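Local coordinates for hypothetical protein SO0527 (Shewanella oneidensis, PDB 2BBE) that is of unknown function but belongs to the antibiotic biosynthesis monooxygenase family and so may act as an oxidoreductase, at residues Gly25-Glu28 with Ala29-Ala33; Ile38-Thr41 with Arg42-Ala45; Val69-Ala72 with Ala73-Glu76; Ile83-Phe87 with His88-Pro92. All coordinates share one frame; numbering follows the deposited sequence.

In the fold
All four contacts are local turns on the helical layer against the antiparallel sheet, and they illustrate how chemistry follows position along a helix. Interactions 1 and 3 are helix starts, one bridged by water, the other capped by aspartate; interaction 2 is a helix end with an arginine folded back on it; interaction 4 lies within a helix that has a wider pi-type turn and a kink at a proline. Interaction 3 is a surface contact, whereas the others are partly buried. Interactions 1 and 4 lie on two helices that pack together, Leu30 CD1 lying 3.5 Å from Tyr86 OH. Interaction 2 touches interaction 4 through Thr41 and Ile83, while 1 and 3 sit on opposite sides of the chain's centre.

Interaction 1 (Gly25-Glu28 with Ala29-Ala33); sequences GKTE and ALIAA
The first turn of helix 27-35 starts at Lys26, the N-cap residue, whose carbonyl O accepts from Leu30 N at 2.9 Å. One residue on, Ile31 N gives a straighter bond to Thr27 O, with an N-H...O angle of 167°. The side chains of the same two residues also meet, crossing at a slant: the Thr27 methyl CG2 comes within 4.1 Å of Ile31 CD1, and CG1 of Ile31 lies against Thr27 O at 3.4 Å. With OG1 set beside the backbone N (chi1 -53°), the methyl is left on the side facing Ile31, while the hydroxyl is hydrogen-bonded to Ser22 OG in strand 8-22. In the ferredoxin-like fold of the dimeric alpha/beta barrel clan, a helix follows the first strand and lies against the sheet. Leu30 is one of the residues that make this packing here, its side chain reaching Phe20 and Val62. Ile31 also packs on Val62, and on Tyr7 of the second subunit. At the start of the helix, a water takes the hydrogen of Ala29 N at 2.9 Å and donates to Gly25 O at 3.0 Å, bridging the first turn to the loop that leads into it.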
loop_
_atom_site.group_PDB
_atom_site.type_symbol
_atom_site.label_atom_id
_atom_site.label_comp_id
_atom_site.label_asym_id
_atom_site.label_seq_id
_atom_site.Cartn_x
_atom_site.Cartn_y
_atom_site.Cartn_z
ATOM N N GLY A 25 -31.691 -6.043 4.970
ATOM C CA GLY A 25 -31.639 -7.401 4.445
ATOM C C GLY A 25 -30.815 -7.598 3.181
ATOM O O GLY A 25 -30.765 -8.711 2.644
ATOM N N LYS A 26 -30.154 -6.543 2.707
ATOM C CA LYS A 26 -29.416 -6.623 1.442
ATOM C C LYS A 26 -27.902 -6.510 1.619
ATOM O O LYS A 26 -27.178 -6.420 0.631
ATOM C CB LYS A 26 -29.883 -5.528 0.475
ATOM C CG LYS A 26 -31.360 -5.601 0.069
ATOM C CD LYS A 26 -31.667 -6.871 -0.744
ATOM C CE LYS A 26 -33.096 -6.867 -1.285
ATOM N NZ LYS A 26 -33.387 -8.099 -2.126
ATOM N N THR A 27 -27.425 -6.507 2.863
ATOM C CA THR A 27 -26.002 -6.236 3.106
ATOM C C THR A 27 -25.097 -7.328 2.523
ATOM O O THR A 27 -24.135 -7.010 1.832
ATOM C CB THR A 27 -25.705 -6.040 4.591
ATOM O OG1 THR A 27 -26.588 -5.047 5.119
ATOM C CG2 THR A 27 -24.260 -5.592 4.785
ATOM N N GLU A 28 -25.391 -8.606 2.794
ATOM C CA GLU A 28 -24.581 -9.695 2.228
ATOM C C GLU A 28 -24.570 -9.677 0.698
ATOM O O GLU A 28 -23.517 -9.845 0.081
ATOM C CB GLU A 28 -25.054 -11.051 2.744
ATOM C CG GLU A 28 -24.873 -11.197 4.244
ATOM C CD GLU A 28 -23.414 -11.165 4.663
ATOM O OE1 GLU A 28 -22.549 -11.636 3.888
ATOM O OE2 GLU A 28 -23.132 -10.668 5.771
ATOM N N ALA A 29 -25.741 -9.461 0.093
ATOM C CA ALA A 29 -25.846 -9.307 -1.377
ATOM C C ALA A 29 -24.998 -8.123 -1.885
ATOM O O ALA A 29 -24.348 -8.219 -2.926
ATOM C CB ALA A 29 -27.309 -9.151 -1.809
ATOM N N LEU A 30 -24.987 -7.025 -1.132
ATOM C CA LEU A 30 -24.197 -5.862 -1.546
ATOM C C LEU A 30 -22.694 -6.140 -1.478
ATOM O O LEU A 30 -21.965 -5.797 -2.408
ATOM C CB LEU A 30 -24.544 -4.634 -0.714
ATOM C CG LEU A 30 -23.742 -3.372 -1.090
ATOM C CD1 LEU A 30 -23.995 -2.974 -2.587
ATOM C CD2 LEU A 30 -24.041 -2.239 -0.137
ATOM N N ILE A 31 -22.239 -6.752 -0.382
ATOM C CA ILE A 31 -20.809 -7.083 -0.245
ATOM C C ILE A 31 -20.413 -7.988 -1.416
ATOM O O ILE A 31 -19.386 -7.762 -2.044
ATOM C CB ILE A 31 -20.456 -7.786 1.119
ATOM C CG1 ILE A 31 -20.808 -6.889 2.329
ATOM C CG2 ILE A 31 -18.950 -8.201 1.169
ATOM C CD1 ILE A 31 -20.881 -7.647 3.689
ATOM N N ALA A 32 -21.222 -9.009 -1.696
ATOM C CA ALA A 32 -20.941 -9.917 -2.816
ATOM C C ALA A 32 -20.851 -9.214 -4.179
ATOM O O ALA A 32 -19.932 -9.494 -4.966
ATOM C CB ALA A 32 -21.951 -11.068 -2.857
ATOM N N ALA A 33 -21.791 -8.301 -4.439
ATOM C CA ALA A 33 -21.862 -7.552 -5.696
ATOM C C ALA A 33 -20.619 -6.676 -5.868
ATOM O O ALA A 33 -20.013 -6.631 -6.957
ATOM C CB ALA A 33 -23.131 -6.693 -5.739
HETATM O O HOH W 1 -28.327 -9.918 1.412
#

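Interaction 2 (Ile38-Thr41 with Arg42-Ala45); sequences IPDT and RREA
Arg43 curls back over Pro39 at the end of helix 38-42, wrapping its side chain around a single carbonyl oxygen. Its CB lies 3.7 Å from Pro39 O and about as far from Asp40 O. CG and CD follow, each 3.4 Å from Pro39 O, since the chain runs extended from CG to NE (chi2 162°, chi3 174°) past that oxygen. NE and CZ lie farther from Pro39 O, at 4.1 and 3.9 Å. The guanidinium then turns its edge inward, and NH1 donates to Pro39 O at 2.9 Å. The oxygen lies in the guanidinium plane, but the nitrogen stands 43° out of the carbonyl plane. NH2 makes a salt bridge to the C-terminal carboxylate of Ala108 in the third subunit. Neighbouring Arg42 lays its CD on Ile38 CG2 at 3.4 Å, and its NH1 bonds to Ala108 O of that same subunit. Beyond the helix, Glu44 N bonds to Thr41 O at 3.0 Å, and the two side chains run side by side. One water donates both to Thr41 OG1 and to Glu44 OE2, the latter at 2.7 Å. Thr41 OG1 also bonds to Leu37 O, and Glu44 OE2 to His77 ND1. Pro39 O gets a weak bond from the backbone N of Arg43, and NH1 of the same residue adds a stronger one. Because the same guanidinium also binds a carboxylate of another chain, the last turn is tied to the subunit interface.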
loop_
_atom_site.group_PDB
_atom_site.type_symbol
_atom_site.label_atom_id
_atom_site.label_comp_id
_atom_site.label_asym_id
_atom_site.label_seq_id
_atom_site.Cartn_x
_atom_site.Cartn_y
_atom_site.Cartn_z
ATOM N N ILE A 38 -13.770 -6.765 -7.895
ATOM C CA ILE A 38 -12.367 -6.593 -7.499
ATOM C C ILE A 38 -11.329 -7.260 -8.440
ATOM O O ILE A 38 -10.357 -6.601 -8.836
ATOM C CB ILE A 38 -12.148 -6.993 -6.003
ATOM C CG1 ILE A 38 -12.913 -6.010 -5.109
ATOM C CG2 ILE A 38 -10.631 -7.007 -5.642
ATOM C CD1 ILE A 38 -12.852 -6.349 -3.621
ATOM N N PRO A 39 -11.503 -8.557 -8.771
ATOM C CA PRO A 39 -10.455 -9.223 -9.567
ATOM C C PRO A 39 -10.146 -8.518 -10.877
ATOM O O PRO A 39 -8.971 -8.331 -11.182
ATOM C CB PRO A 39 -11.024 -10.627 -9.806
ATOM C CG PRO A 39 -11.872 -10.844 -8.605
ATOM C CD PRO A 39 -12.567 -9.514 -8.418
ATOM N N ASP A 40 -11.163 -8.079 -11.624
ATOM C CA ASP A 40 -10.866 -7.387 -12.887
ATOM C C ASP A 40 -10.342 -5.966 -12.703
ATOM O O ASP A 40 -9.573 -5.474 -13.531
ATOM C CB ASP A 40 -12.064 -7.384 -13.826
ATOM C CG ASP A 40 -12.310 -8.754 -14.460
ATOM O OD1 ASP A 40 -11.392 -9.623 -14.477
ATOM O OD2 ASP A 40 -13.442 -8.953 -14.934
ATOM N N THR A 41 -10.774 -5.297 -11.637
ATOM C CA THR A 41 -10.301 -3.949 -11.399
ATOM C C THR A 41 -8.825 -3.946 -11.020
ATOM O O THR A 41 -8.068 -3.105 -11.503
ATOM C CB THR A 41 -11.131 -3.217 -10.335
ATOM O OG1 THR A 41 -12.493 -3.150 -10.769
ATOM C CG2 THR A 41 -10.587 -1.805 -10.132
ATOM N N ARG A 42 -8.417 -4.886 -10.167
ATOM C CA ARG A 42 -7.025 -4.974 -9.748
ATOM C C ARG A 42 -6.118 -5.263 -10.946
ATOM O O ARG A 42 -4.933 -4.909 -10.929
ATOM C CB ARG A 42 -6.844 -6.021 -8.638
ATOM C CG ARG A 42 -7.482 -5.597 -7.289
ATOM C CD ARG A 42 -7.259 -6.618 -6.155
ATOM N NE ARG A 42 -5.837 -6.854 -5.904
ATOM C CZ ARG A 42 -5.185 -7.986 -6.146
ATOM N NH1 ARG A 42 -5.813 -9.059 -6.627
ATOM N NH2 ARG A 42 -3.882 -8.039 -5.913
ATOM N N ARG A 43 -6.689 -5.887 -11.984
ATOM C CA ARG A 43 -5.949 -6.228 -13.206
ATOM C C ARG A 43 -5.876 -5.077 -14.233
ATOM O O ARG A 43 -5.231 -5.227 -15.274
ATOM C CB ARG A 43 -6.540 -7.492 -13.856
ATOM C CG ARG A 43 -6.178 -8.783 -13.119
ATOM C CD ARG A 43 -7.127 -9.951 -13.502
ATOM N NE ARG A 43 -6.698 -11.223 -12.907
ATOM C CZ ARG A 43 -6.880 -11.582 -11.630
ATOM N NH1 ARG A 43 -7.480 -10.761 -10.745
ATOM N NH2 ARG A 43 -6.441 -12.775 -11.226
ATOM N N GLU A 44 -6.534 -3.949 -13.939
ATOM C CA GLU A 44 -6.415 -2.721 -14.748
ATOM C C GLU A 44 -4.992 -2.148 -14.620
ATOM O O GLU A 44 -4.475 -2.023 -13.513
ATOM C CB GLU A 44 -7.431 -1.666 -14.275
ATOM C CG GLU A 44 -8.897 -1.904 -14.688
ATOM C CD GLU A 44 -9.871 -0.959 -13.966
ATOM O OE1 GLU A 44 -9.443 0.139 -13.520
ATOM O OE2 GLU A 44 -11.058 -1.313 -13.795
ATOM N N ALA A 45 -4.379 -1.789 -15.746
ATOM C CA ALA A 45 -3.006 -1.270 -15.766
ATOM C C ALA A 45 -2.828 -0.038 -14.853
ATOM O O ALA A 45 -1.784 0.130 -14.217
ATOM C CB ALA A 45 -2.591 -0.935 -17.189
HETATM O O HOH W 2 -12.828 -3.293 -13.741
#

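Interaction 3 (Val69-Ala72 with Ala73-Glu76); sequences VDIA and AFDE
Asp70 caps the first turn of helix 71-78 by accepting from Ala73 N through OD1, a bond of 2.9 Å that meets the oxygen nearly along its C-O axis. The carboxylate reaches this amide because chi1 of 57° places CG between the backbone N and the carbonyl carbon, turned back over the turn. Its backbone serves as well, Phe74 N donating to Asp70 O at 3.1 Å. The classic N-cap pattern results: the side chain takes an early amide, and the carbonyl opens the regular series that Asp75 N continues with Ile71 O at 2.8 Å. Apolar contacts flank these polar bonds. Val69 CG2 rests on the methyl CB of Ala73 at 3.7 Å, just before the cap. On another side of the turn, Ile71 CD1 approaches Phe74 CD2 at 3.9 Å, while its CG1 passes the carboxylate of Asp75. A wider shell sets these groups in place. Gln12 of strand 8-22, whose NE2 bonds to Val69 O, also packs against the Asp70 side chain. Val69 is held by backbone bonds to Gly46 as well, and it packs on Val69 of the third subunit. Ile71 and Phe74 both lean on Ile14 of strand 8-22, and Ile71 also meets Arg56 of the second subunit. A sulfate ion, probably from the crystallisation liquor, lies about 5 Å from the Ile71 side chain. At a helix N-terminus the first-turn amides, which lack carbonyl partners one turn back, carry partial positive charge, so the Asp70 carboxylate would probably be stabilised in the ionised form.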
loop_
_atom_site.group_PDB
_atom_site.type_symbol
_atom_site.label_atom_id
_atom_site.label_comp_id
_atom_site.label_asym_id
_atom_site.label_seq_id
_atom_site.Cartn_x
_atom_site.Cartn_y
_atom_site.Cartn_z
ATOM N N VAL A 69 -3.635 5.682 -11.148
ATOM C CA VAL A 69 -2.430 6.427 -11.527
ATOM C C VAL A 69 -2.746 7.873 -11.962
ATOM O O VAL A 69 -1.907 8.768 -11.837
ATOM C CB VAL A 69 -1.613 5.676 -12.618
ATOM C CG1 VAL A 69 -1.102 4.330 -12.076
ATOM C CG2 VAL A 69 -2.436 5.472 -13.864
ATOM N N ASP A 70 -3.960 8.093 -12.474
ATOM C CA ASP A 70 -4.373 9.430 -12.936
ATOM C C ASP A 70 -5.848 9.442 -13.267
ATOM O O ASP A 70 -6.502 8.418 -13.168
ATOM C CB ASP A 70 -3.528 9.943 -14.122
ATOM C CG ASP A 70 -3.542 9.010 -15.343
ATOM O OD1 ASP A 70 -4.522 8.290 -15.605
ATOM O OD2 ASP A 70 -2.527 9.023 -16.070
ATOM N N ILE A 71 -6.372 10.612 -13.636
ATOM C CA ILE A 71 -7.796 10.740 -13.896
ATOM C C ILE A 71 -8.211 9.935 -15.147
ATOM O O ILE A 71 -9.275 9.355 -15.166
ATOM C CB ILE A 71 -8.241 12.254 -13.988
ATOM C CG1 ILE A 71 -9.778 12.376 -13.951
ATOM C CG2 ILE A 71 -7.617 12.962 -15.227
ATOM C CD1 ILE A 71 -10.378 11.852 -12.659
ATOM N N ALA A 72 -7.358 9.856 -16.166
ATOM C CA ALA A 72 -7.699 8.993 -17.316
ATOM C C ALA A 72 -7.939 7.544 -16.882
ATOM O O ALA A 72 -8.886 6.911 -17.337
ATOM C CB ALA A 72 -6.657 9.061 -18.425
ATOM N N ALA A 73 -7.103 7.026 -15.981
ATOM C CA ALA A 73 -7.259 5.647 -15.513
ATOM C C ALA A 73 -8.535 5.487 -14.656
ATOM O O ALA A 73 -9.226 4.479 -14.765
ATOM C CB ALA A 73 -6.026 5.211 -14.724
ATOM N N PHE A 74 -8.840 6.485 -13.832
ATOM C CA PHE A 74 -10.093 6.500 -13.061
ATOM C C PHE A 74 -11.310 6.500 -14.011
ATOM O O PHE A 74 -12.242 5.719 -13.833
ATOM C CB PHE A 74 -10.139 7.693 -12.075
ATOM C CG PHE A 74 -11.413 7.749 -11.258
ATOM C CD1 PHE A 74 -11.643 6.823 -10.234
ATOM C CD2 PHE A 74 -12.393 8.686 -11.541
ATOM C CE1 PHE A 74 -12.828 6.855 -9.490
ATOM C CE2 PHE A 74 -13.590 8.719 -10.793
ATOM C CZ PHE A 74 -13.793 7.802 -9.769
ATOM N N ASP A 75 -11.286 7.368 -15.026
ATOM C CA ASP A 75 -12.387 7.450 -16.006
ATOM C C ASP A 75 -12.560 6.137 -16.779
ATOM O O ASP A 75 -13.700 5.674 -17.017
ATOM C CB ASP A 75 -12.158 8.625 -16.971
ATOM C CG ASP A 75 -12.327 9.988 -16.298
ATOM O OD1 ASP A 75 -12.868 10.071 -15.173
ATOM O OD2 ASP A 75 -11.919 10.991 -16.907
ATOM N N GLU A 76 -11.436 5.525 -17.160
ATOM C CA GLU A 76 -11.444 4.213 -17.822
ATOM C C GLU A 76 -12.127 3.159 -16.942
ATOM O O GLU A 76 -12.968 2.388 -17.420
ATOM C CB GLU A 76 -10.008 3.768 -18.174
ATOM C CG GLU A 76 -9.924 2.444 -18.957
ATOM C CD GLU A 76 -8.565 2.209 -19.606
ATOM O OE1 GLU A 76 -7.784 3.173 -19.740
ATOM O OE2 GLU A 76 -8.281 1.057 -20.004
#

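Interaction 4 (Ile83-Phe87 with His88-Pro92); sequences IQHYF and HQVMP
His85 O and Tyr86 O each reach beyond the normal helical step, making a wider pi-type turn at residues 88-90. His85 O accepts from Gln89 N at 2.8 Å and also from Val90 N at 3.3 Å. Tyr86 O then takes Met91 N, five residues on, in a nearly straight bond of 2.8 Å with an N-H...O angle of 173°; Val90 N gives it a second, weak bond. The proline that follows probably contributes: Pro92 has no N-H to offer, its CD lies 3.5 Å from Phe87 O, and the turn makes no backbone bond at this position. The axes of the short segments 83-87 and 88-92 are 38° apart, consistent with a kink.

The side chains fill in around the widened turn. Gln89 CB sits over one face of the His85 ring, 4.0 Å from its centroid, in a CH-pi contact, while Val90 CG2 meets the same ring obliquely. With CG anti to the backbone N (chi1 168°), the Tyr86 ring comes alongside Val90 and Met91, with Met91 CB over one face near the rim and Val90 CB 3.8 Å from its CD1. Met91 SD lies 4.8 Å from the Tyr86 ring centroid in an oblique Met-aromatic contact. Outside the turn, Tyr86 sets its ring edge-to-face with Phe20 and packs on Leu34, and Met91 packs on Phe98 of strand 95-107. A pi-type turn leading into a proline kink is a familiar way to bend a helix, and here it bends the long helix lying on the sheet of a dimeric alpha/beta barrel protein.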
loop_
_atom_site.group_PDB
_atom_site.type_symbol
_atom_site.label_atom_id
_atom_site.label_comp_id
_atom_site.label_asym_id
_atom_site.label_seq_id
_atom_site.Cartn_x
_atom_site.Cartn_y
_atom_site.Cartn_z
ATOM N N ILE A 83 -18.656 -2.216 -14.040
ATOM C CA ILE A 83 -18.865 -1.080 -13.147
ATOM C C ILE A 83 -20.184 -0.406 -13.502
ATOM O O ILE A 83 -20.970 -0.113 -12.615
ATOM C CB ILE A 83 -17.641 -0.091 -13.171
ATOM C CG1 ILE A 83 -16.327 -0.860 -12.907
ATOM C CG2 ILE A 83 -17.847 1.086 -12.209
ATOM C CD1 ILE A 83 -16.281 -1.683 -11.603
ATOM N N GLN A 84 -20.426 -0.174 -14.801
ATOM C CA GLN A 84 -21.675 0.418 -15.237
ATOM C C GLN A 84 -22.873 -0.503 -14.923
ATOM O O GLN A 84 -23.951 -0.022 -14.532
ATOM C CB GLN A 84 -21.614 0.810 -16.726
ATOM C CG GLN A 84 -20.438 1.756 -17.108
ATOM C CD GLN A 84 -20.747 3.255 -16.966
ATOM O OE1 GLN A 84 -20.461 4.037 -17.872
ATOM N NE2 GLN A 84 -21.318 3.656 -15.834
ATOM N N HIS A 85 -22.690 -1.814 -15.076
ATOM C CA HIS A 85 -23.732 -2.767 -14.716
ATOM C C HIS A 85 -24.053 -2.679 -13.214
ATOM O O HIS A 85 -25.224 -2.676 -12.809
ATOM C CB HIS A 85 -23.299 -4.194 -15.057
ATOM C CG HIS A 85 -24.292 -5.226 -14.631
ATOM N ND1 HIS A 85 -25.454 -5.467 -15.335
ATOM C CD2 HIS A 85 -24.319 -6.055 -13.562
ATOM C CE1 HIS A 85 -26.146 -6.412 -14.726
ATOM N NE2 HIS A 85 -25.482 -6.786 -13.647
ATOM N N TYR A 86 -23.016 -2.634 -12.386
ATOM C CA TYR A 86 -23.226 -2.429 -10.957
ATOM C C TYR A 86 -24.062 -1.153 -10.682
ATOM O O TYR A 86 -25.099 -1.230 -10.017
ATOM C CB TYR A 86 -21.906 -2.425 -10.148
ATOM C CG TYR A 86 -22.156 -1.930 -8.738
ATOM C CD1 TYR A 86 -22.782 -2.764 -7.785
ATOM C CD2 TYR A 86 -21.857 -0.613 -8.382
ATOM C CE1 TYR A 86 -23.086 -2.289 -6.505
ATOM C CE2 TYR A 86 -22.138 -0.125 -7.093
ATOM C CZ TYR A 86 -22.753 -0.972 -6.163
ATOM O OH TYR A 86 -23.047 -0.499 -4.890
ATOM N N PHE A 87 -23.631 0.006 -11.190
ATOM C CA PHE A 87 -24.361 1.292 -10.961
ATOM C C PHE A 87 -25.787 1.226 -11.444
ATOM O O PHE A 87 -26.713 1.558 -10.705
ATOM C CB PHE A 87 -23.652 2.518 -11.609
ATOM C CG PHE A 87 -24.605 3.675 -12.012
ATOM C CD1 PHE A 87 -25.597 4.147 -11.144
ATOM C CD2 PHE A 87 -24.465 4.310 -13.248
ATOM C CE1 PHE A 87 -26.453 5.192 -11.516
ATOM C CE2 PHE A 87 -25.305 5.364 -13.623
ATOM C CZ PHE A 87 -26.301 5.805 -12.752
ATOM N N HIS A 88 -25.975 0.799 -12.697
ATOM C CA HIS A 88 -27.293 0.805 -13.372
ATOM C C HIS A 88 -28.272 -0.263 -12.951
ATOM O O HIS A 88 -29.471 -0.006 -12.900
ATOM C CB HIS A 88 -27.127 0.574 -14.869
ATOM C CG HIS A 88 -26.671 1.769 -15.621
ATOM N ND1 HIS A 88 -26.863 1.901 -16.982
ATOM C CD2 HIS A 88 -26.025 2.885 -15.213
ATOM C CE1 HIS A 88 -26.373 3.065 -17.375
ATOM N NE2 HIS A 88 -25.853 3.677 -16.322
ATOM N N GLN A 89 -27.766 -1.479 -12.728
ATOM C CA GLN A 89 -28.630 -2.632 -12.543
ATOM C C GLN A 89 -28.630 -3.186 -11.118
ATOM O O GLN A 89 -29.675 -3.610 -10.621
ATOM C CB GLN A 89 -28.286 -3.743 -13.536
ATOM C CG GLN A 89 -28.353 -3.298 -15.010
ATOM C CD GLN A 89 -29.744 -2.846 -15.402
ATOM O OE1 GLN A 89 -30.732 -3.430 -14.954
ATOM N NE2 GLN A 89 -29.834 -1.809 -16.253
ATOM N N VAL A 90 -27.467 -3.184 -10.473
ATOM C CA VAL A 90 -27.345 -3.850 -9.180
ATOM C C VAL A 90 -27.698 -2.895 -8.046
ATOM O O VAL A 90 -28.533 -3.185 -7.193
ATOM C CB VAL A 90 -25.925 -4.459 -8.976
ATOM C CG1 VAL A 90 -25.831 -5.142 -7.606
ATOM C CG2 VAL A 90 -25.608 -5.455 -10.095
ATOM N N MET A 91 -27.052 -1.745 -8.055
ATOM C CA MET A 91 -27.228 -0.736 -7.015
ATOM C C MET A 91 -28.690 -0.369 -6.685
ATOM O O MET A 91 -29.033 -0.328 -5.505
ATOM C CB MET A 91 -26.405 0.514 -7.358
ATOM C CG MET A 91 -25.776 1.207 -6.180
ATOM S SD MET A 91 -24.879 2.663 -6.727
ATOM C CE MET A 91 -26.211 3.768 -7.197
ATOM N N PRO A 92 -29.565 -0.136 -7.700
ATOM C CA PRO A 92 -30.937 0.231 -7.359
ATOM C C PRO A 92 -31.694 -0.824 -6.557
ATOM O O PRO A 92 -32.648 -0.476 -5.852
ATOM C CB PRO A 92 -31.620 0.395 -8.729
ATOM C CG PRO A 92 -30.523 0.541 -9.694
ATOM C CD PRO A 92 -29.374 -0.196 -9.163
#